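Local atomic coordinates of DMATS type aromatic prenyltransferase (Micromonospora olivasterospora, PDB entry 6ZRY), a protein that probably transfers a dimethylallyl group to the indole ring of tryptophan, as expected of a tryptophan prenyltransferase with the ABBA-barrel fold. Residues 41-44 with 45-48; 282-286 with 287-291. All coordinates share one frame; numbering follows the deposited sequence.

Contact 1 (41-44 with 45-48); sequences PRPL and YEPP
R42 meets P47 side-on: NE and NH2 of its guanidinium converge on the single carbonyl oxygen of P47, which lies close to the guanidinium plane. NE reaches P47 O at 3.1 Å, nearly in line with the C=O bond, and NH2 of R42 donates to the same oxygen from a more tilted direction. The arm is stretched straight from CG to NE with CG anti to the backbone N (chi1 -167°), which carries the group across to the far limb of the chain. Between the limbs lies a type I beta turn from P43 to E46, closed by a 3.2 Å bond from E46 N to P43 O. A water lies within bonding distance of P43 O (2.7 Å) and E46 O and takes a weak bond from R42 NE. P43 lays its CB over the centre of one face of the Y45 ring, 3.7 Å from the centroid and 14° off the normal, a CH-pi contact. The E46 side chain runs alongside P43, with E46 CG 4.0 Å from P43 CB. A leucine here, with no guanidinium to offer P47 O, would probably leave the two limbs less firmly tied and the P47 peptide freer to turn. L44 packs on V6 and H9 of helix 6-21, and backbone hydrogen bonds join R42 to V6 and L44 to L4.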
ATOM      1  N   PRO A  41       3.217   6.053 -22.116  1.00 19.31           N
ATOM      2  CA  PRO A  41       3.859   6.824 -23.171  1.00 20.20           C
ATOM      3  C   PRO A  41       3.923   8.339 -22.959  1.00 20.55           C
ATOM      4  O   PRO A  41       4.521   9.034 -23.805  1.00 20.57           O
ATOM      5  CB  PRO A  41       2.977   6.540 -24.410  1.00 20.78           C
ATOM      6  CG  PRO A  41       2.176   5.329 -24.038  1.00 20.91           C
ATOM      7  CD  PRO A  41       1.944   5.470 -22.552  1.00 19.70           C
ATOM      8  N   ARG A  42       3.332   8.833 -21.884  1.00 21.20           N
ATOM      9  CA  ARG A  42       3.235  10.275 -21.577  1.00 22.27           C
ATOM     10  C   ARG A  42       4.626  10.827 -21.260  1.00 22.85           C
ATOM     11  O   ARG A  42       5.366  10.242 -20.487  1.00 22.32           O
ATOM     12  CB  ARG A  42       2.283  10.486 -20.416  1.00 22.70           C
ATOM     13  CG  ARG A  42       1.882  11.925 -20.219  1.00 23.53           C
ATOM     14  CD  ARG A  42       0.967  12.082 -19.032  1.00 23.39           C
ATOM     15  NE  ARG A  42       0.695  13.484 -18.833  1.00 24.28           N
ATOM     16  CZ  ARG A  42      -0.302  14.133 -19.383  1.00 25.75           C
ATOM     17  NH1 ARG A  42      -1.158  13.499 -20.158  1.00 26.43           N
ATOM     18  NH2 ARG A  42      -0.479  15.416 -19.116  1.00 27.01           N
ATOM     19  N   PRO A  43       5.049  11.941 -21.889  1.00 24.62           N
ATOM     20  CA  PRO A  43       6.348  12.545 -21.569  1.00 25.33           C
ATOM     21  C   PRO A  43       6.448  13.020 -20.108  1.00 25.60           C
ATOM     22  O   PRO A  43       5.490  13.569 -19.609  1.00 24.80           O
ATOM     23  CB  PRO A  43       6.446  13.746 -22.524  1.00 25.88           C
ATOM     24  CG  PRO A  43       5.441  13.445 -23.638  1.00 26.25           C
ATOM     25  CD  PRO A  43       4.340  12.629 -22.990  1.00 25.54           C
ATOM     26  N   LEU A  44       7.609  12.822 -19.471  1.00 26.93           N
ATOM     27  CA  LEU A  44       7.913  13.312 -18.092  1.00 27.68           C
ATOM     28  C   LEU A  44       7.840  14.835 -18.021  1.00 29.52           C
ATOM     29  O   LEU A  44       7.593  15.323 -16.940  1.00 31.36           O
ATOM     30  CB  LEU A  44       9.313  12.879 -17.653  1.00 27.62           C
ATOM     31  CG  LEU A  44       9.522  11.433 -17.261  1.00 27.41           C
ATOM     32  CD1 LEU A  44      10.911  11.261 -16.677  1.00 28.20           C
ATOM     33  CD2 LEU A  44       8.455  10.974 -16.284  1.00 27.36           C
ATOM     34  N   TYR A  45       8.127  15.555 -19.099  1.00 31.86           N
ATOM     35  CA  TYR A  45       8.122  17.047 -19.114  1.00 34.48           C
ATOM     36  C   TYR A  45       6.676  17.570 -19.161  1.00 34.09           C
ATOM     37  O   TYR A  45       6.503  18.779 -19.033  1.00 35.57           O
ATOM     38  CB  TYR A  45       8.969  17.624 -20.270  1.00 37.30           C
ATOM     39  CG  TYR A  45       8.516  17.282 -21.676  1.00 39.60           C
ATOM     40  CD1 TYR A  45       7.352  17.808 -22.220  1.00 41.15           C
ATOM     41  CD2 TYR A  45       9.286  16.450 -22.489  1.00 42.27           C
ATOM     42  CE1 TYR A  45       6.947  17.490 -23.511  1.00 42.79           C
ATOM     43  CE2 TYR A  45       8.891  16.112 -23.775  1.00 42.91           C
ATOM     44  CZ  TYR A  45       7.717  16.638 -24.290  1.00 43.51           C
ATOM     45  OH  TYR A  45       7.324  16.312 -25.557  1.00 45.50           O
ATOM     46  N   GLU A  46       5.675  16.713 -19.390  1.00 31.44           N
ATOM     47  CA  GLU A  46       4.249  17.112 -19.245  1.00 31.50           C
ATOM     48  C   GLU A  46       3.876  16.922 -17.780  1.00 28.90           C
ATOM     49  O   GLU A  46       4.410  16.056 -17.127  1.00 25.49           O
ATOM     50  CB  GLU A  46       3.336  16.310 -20.186  1.00 33.14           C
ATOM     51  CG  GLU A  46       3.685  16.463 -21.665  1.00 35.64           C
ATOM     52  CD  GLU A  46       3.418  17.837 -22.254  1.00 38.48           C
ATOM     53  OE1 GLU A  46       2.834  18.689 -21.541  1.00 40.82           O
ATOM     54  OE2 GLU A  46       3.786  18.056 -23.435  1.00 41.36           O
ATOM     55  N   PRO A  47       2.974  17.741 -17.207  1.00 28.10           N
ATOM     56  CA  PRO A  47       2.527  17.525 -15.837  1.00 26.79           C
ATOM     57  C   PRO A  47       1.806  16.198 -15.714  1.00 24.73           C
ATOM     58  O   PRO A  47       1.464  15.595 -16.725  1.00 23.82           O
ATOM     59  CB  PRO A  47       1.533  18.656 -15.583  1.00 27.96           C
ATOM     60  CG  PRO A  47       1.070  19.032 -16.965  1.00 28.55           C
ATOM     61  CD  PRO A  47       2.286  18.862 -17.851  1.00 28.69           C
ATOM     62  N   PRO A  48       1.562  15.694 -14.482  1.00 22.21           N
ATOM     63  CA  PRO A  48       0.802  14.463 -14.302  1.00 22.20           C
ATOM     64  C   PRO A  48      -0.543  14.522 -15.036  1.00 22.20           C
ATOM     65  O   PRO A  48      -1.154  15.556 -15.023  1.00 21.50           O
ATOM     66  CB  PRO A  48       0.610  14.361 -12.781  1.00 21.29           C
ATOM     67  CG  PRO A  48       1.741  15.177 -12.207  1.00 21.57           C
ATOM     68  CD  PRO A  48       2.030  16.253 -13.223  1.00 22.49           C
TER
HETATM   69  O   HOH W   1       3.550  13.334 -17.685  1.00 23.18           O

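Contact 2 (282-286 with 287-291); sequences SYVTD and DQEAR
D286 turns its CG into the position between the backbone N and the carbonyl carbon (chi1 57°), while E289 holds CG anti to its own N (chi1 -172°) and runs on extended, so that the aspartate carboxylate reaches forward over the first turn of the helix and the glutamate carboxylate reaches back to the loop. D286 is the N-cap. Its OD1 takes the E289 N-H at 3.0 Å in a fairly straight bond, met on the syn side but 33° out of the carboxylate plane; the Q288 N-H adds a weak, strongly bent bond to the same oxygen. In return, E289 OE1 accepts from T285 N at 3.0 Å, nearly along its C-O axis. Side chain and backbone thus exchange bonds in both directions, much as in a capping box, but the glutamate answers the residue before the N-cap instead of the N-cap itself. The first helical backbone bond runs from A290 N to D286 O (3.1 Å). Beside these bonds V284 points toward the helix and sets both methyls, CG1 and CG2, 4.1 Å from A290 CB.

The other carboxylate oxygens are held by arginines: D286 OD2 forms a salt bridge with R321, and E289 OE2 one with R293 a turn further on. The D287 carboxylate is taken up by R318 and by the backbone N-H groups of L326 and I327. Helix 287-300 is thereby anchored at its start to the start of strand 327-333, A290 resting on I327, while R291 reaches D309 of helix 305-315.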
ATOM      1  N   SER A 282       7.578  12.046   6.511  1.00 17.65           N
ATOM      2  CA  SER A 282       6.995  13.208   7.246  1.00 18.85           C
ATOM      3  C   SER A 282       7.820  13.522   8.513  1.00 19.41           C
ATOM      4  O   SER A 282       7.609  14.583   9.088  1.00 20.75           O
ATOM      5  CB  SER A 282       5.552  12.933   7.570  1.00 19.41           C
ATOM      6  OG  SER A 282       4.896  14.063   8.103  1.00 20.87           O
ATOM      7  N   TYR A 283       8.737  12.646   8.920  1.00 19.24           N
ATOM      8  CA  TYR A 283       9.386  12.690  10.256  1.00 19.36           C
ATOM      9  C   TYR A 283      10.906  12.689  10.142  1.00 19.33           C
ATOM     10  O   TYR A 283      11.553  12.425  11.149  1.00 20.00           O
ATOM     11  CB  TYR A 283       8.814  11.545  11.100  1.00 19.58           C
ATOM     12  CG  TYR A 283       7.327  11.697  11.291  1.00 19.39           C
ATOM     13  CD1 TYR A 283       6.821  12.636  12.173  1.00 19.98           C
ATOM     14  CD2 TYR A 283       6.418  10.991  10.503  1.00 19.62           C
ATOM     15  CE1 TYR A 283       5.459  12.816  12.346  1.00 20.18           C
ATOM     16  CE2 TYR A 283       5.048  11.166  10.654  1.00 19.22           C
ATOM     17  CZ  TYR A 283       4.563  12.087  11.571  1.00 19.97           C
ATOM     18  OH  TYR A 283       3.213  12.277  11.717  1.00 19.57           O
ATOM     19  N   VAL A 284      11.438  13.021   8.977  1.00 18.93           N
ATOM     20  CA  VAL A 284      12.902  13.064   8.724  1.00 19.03           C
ATOM     21  C   VAL A 284      13.255  14.376   8.010  1.00 19.91           C
ATOM     22  O   VAL A 284      12.346  15.014   7.461  1.00 19.57           O
ATOM     23  CB  VAL A 284      13.362  11.858   7.892  1.00 18.09           C
ATOM     24  CG1 VAL A 284      13.184  10.538   8.627  1.00 17.72           C
ATOM     25  CG2 VAL A 284      12.658  11.828   6.529  1.00 17.61           C
ATOM     26  N   THR A 285      14.543  14.712   7.983  1.00 20.39           N
ATOM     27  CA  THR A 285      15.081  15.860   7.220  1.00 21.34           C
ATOM     28  C   THR A 285      15.194  15.479   5.747  1.00 20.47           C
ATOM     29  O   THR A 285      15.014  16.364   4.897  1.00 22.26           O
ATOM     30  CB  THR A 285      16.407  16.334   7.814  1.00 21.94           C
ATOM     31  OG1 THR A 285      17.312  15.233   7.930  1.00 21.74           O
ATOM     32  CG2 THR A 285      16.187  16.971   9.162  1.00 22.95           C
ATOM     33  N   ASP A 286      15.477  14.216   5.460  1.00 19.77           N
ATOM     34  CA  ASP A 286      15.861  13.758   4.118  1.00 19.19           C
ATOM     35  C   ASP A 286      15.922  12.227   4.093  1.00 18.27           C
ATOM     36  O   ASP A 286      15.835  11.622   5.124  1.00 16.96           O
ATOM     37  CB  ASP A 286      17.209  14.387   3.731  1.00 20.38           C
ATOM     38  CG  ASP A 286      18.305  14.077   4.718  1.00 21.34           C
ATOM     39  OD1 ASP A 286      18.709  12.909   4.792  1.00 21.09           O
ATOM     40  OD2 ASP A 286      18.730  14.997   5.415  1.00 22.86           O
ATOM     41  N   ASP A 287      16.153  11.676   2.918  1.00 17.28           N
ATOM     42  CA  ASP A 287      16.182  10.231   2.665  1.00 17.18           C
ATOM     43  C   ASP A 287      17.441   9.584   3.240  1.00 17.12           C
ATOM     44  O   ASP A 287      17.404   8.379   3.422  1.00 17.11           O
ATOM     45  CB  ASP A 287      15.973   9.990   1.181  1.00 16.71           C
ATOM     46  CG  ASP A 287      14.490  10.066   0.879  1.00 16.96           C
ATOM     47  OD1 ASP A 287      13.735   9.266   1.549  1.00 16.28           O
ATOM     48  OD2 ASP A 287      14.098  10.916   0.016  1.00 16.96           O
ATOM     49  N   GLN A 288      18.525  10.328   3.482  1.00 17.77           N
ATOM     50  CA  GLN A 288      19.694   9.745   4.182  1.00 18.38           C
ATOM     51  C   GLN A 288      19.249   9.406   5.598  1.00 17.76           C
ATOM     52  O   GLN A 288      19.472   8.254   6.043  1.00 17.40           O
ATOM     53  CB  GLN A 288      20.897  10.664   4.214  1.00 19.10           C
ATOM     54  CG  GLN A 288      22.130   9.996   4.827  1.00 19.60           C
ATOM     55  CD  GLN A 288      22.629   8.835   4.018  1.00 20.38           C
ATOM     56  OE1 GLN A 288      23.078   8.986   2.879  1.00 20.66           O
ATOM     57  NE2 GLN A 288      22.514   7.643   4.569  1.00 20.15           N
ATOM     58  N   GLU A 289      18.599  10.338   6.262  1.00 17.62           N
ATOM     59  CA  GLU A 289      18.091  10.069   7.628  1.00 17.87           C
ATOM     60  C   GLU A 289      17.065   8.931   7.585  1.00 16.86           C
ATOM     61  O   GLU A 289      17.127   8.010   8.470  1.00 16.47           O
ATOM     62  CB  GLU A 289      17.491  11.296   8.276  1.00 18.66           C
ATOM     63  CG  GLU A 289      17.178  11.022   9.737  1.00 19.69           C
ATOM     64  CD  GLU A 289      16.600  12.163  10.534  1.00 20.74           C
ATOM     65  OE1 GLU A 289      15.990  13.038   9.937  1.00 20.98           O
ATOM     66  OE2 GLU A 289      16.801  12.160  11.787  1.00 22.88           O
ATOM     67  N   ALA A 290      16.143   8.939   6.619  1.00 16.05           N
ATOM     68  CA  ALA A 290      15.141   7.863   6.545  1.00 15.59           C
ATOM     69  C   ALA A 290      15.878   6.539   6.314  1.00 15.38           C
ATOM     70  O   ALA A 290      15.523   5.560   6.930  1.00 14.99           O
ATOM     71  CB  ALA A 290      14.089   8.103   5.431  1.00 15.44           C
ATOM     72  N   ARG A 291      16.858   6.517   5.422  1.00 15.40           N
ATOM     73  CA  ARG A 291      17.560   5.241   5.088  1.00 15.92           C
ATOM     74  C   ARG A 291      18.233   4.725   6.373  1.00 16.30           C
ATOM     75  O   ARG A 291      18.190   3.534   6.619  1.00 15.94           O
ATOM     76  CB  ARG A 291      18.560   5.423   3.938  1.00 15.99           C
ATOM     77  CG  ARG A 291      19.417   4.182   3.703  1.00 16.59           C
ATOM     78  CD  ARG A 291      20.688   4.190   4.543  1.00 17.20           C
ATOM     79  NE  ARG A 291      21.400   2.929   4.501  1.00 17.82           N
ATOM     80  CZ  ARG A 291      22.277   2.509   5.418  1.00 18.61           C
ATOM     81  NH1 ARG A 291      22.540   3.241   6.485  1.00 18.69           N
ATOM     82  NH2 ARG A 291      22.870   1.336   5.270  1.00 19.10           N
TER

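Contacts 1 and 2 are separate local structures on one chain, their centres 28 Å apart and their nearest atoms about 17 Å apart, so neither touches the other. Contact 1 belongs to the loop between helix 26-36 and strand 61-68, at the surface; contact 2 starts helix 287-300 after strand 273-278 and is partly buried. Both strands belong to the curled antiparallel sheet of the ABBA barrel. Neither contact lines the tryptophan pocket: the side chains of P48 and D287 each lie about 13 Å from the bound tryptophan. The chain nevertheless runs from 45-48 toward G53, V54 and S55 of that pocket, and R281, another residue of the pocket, immediately precedes 282-286.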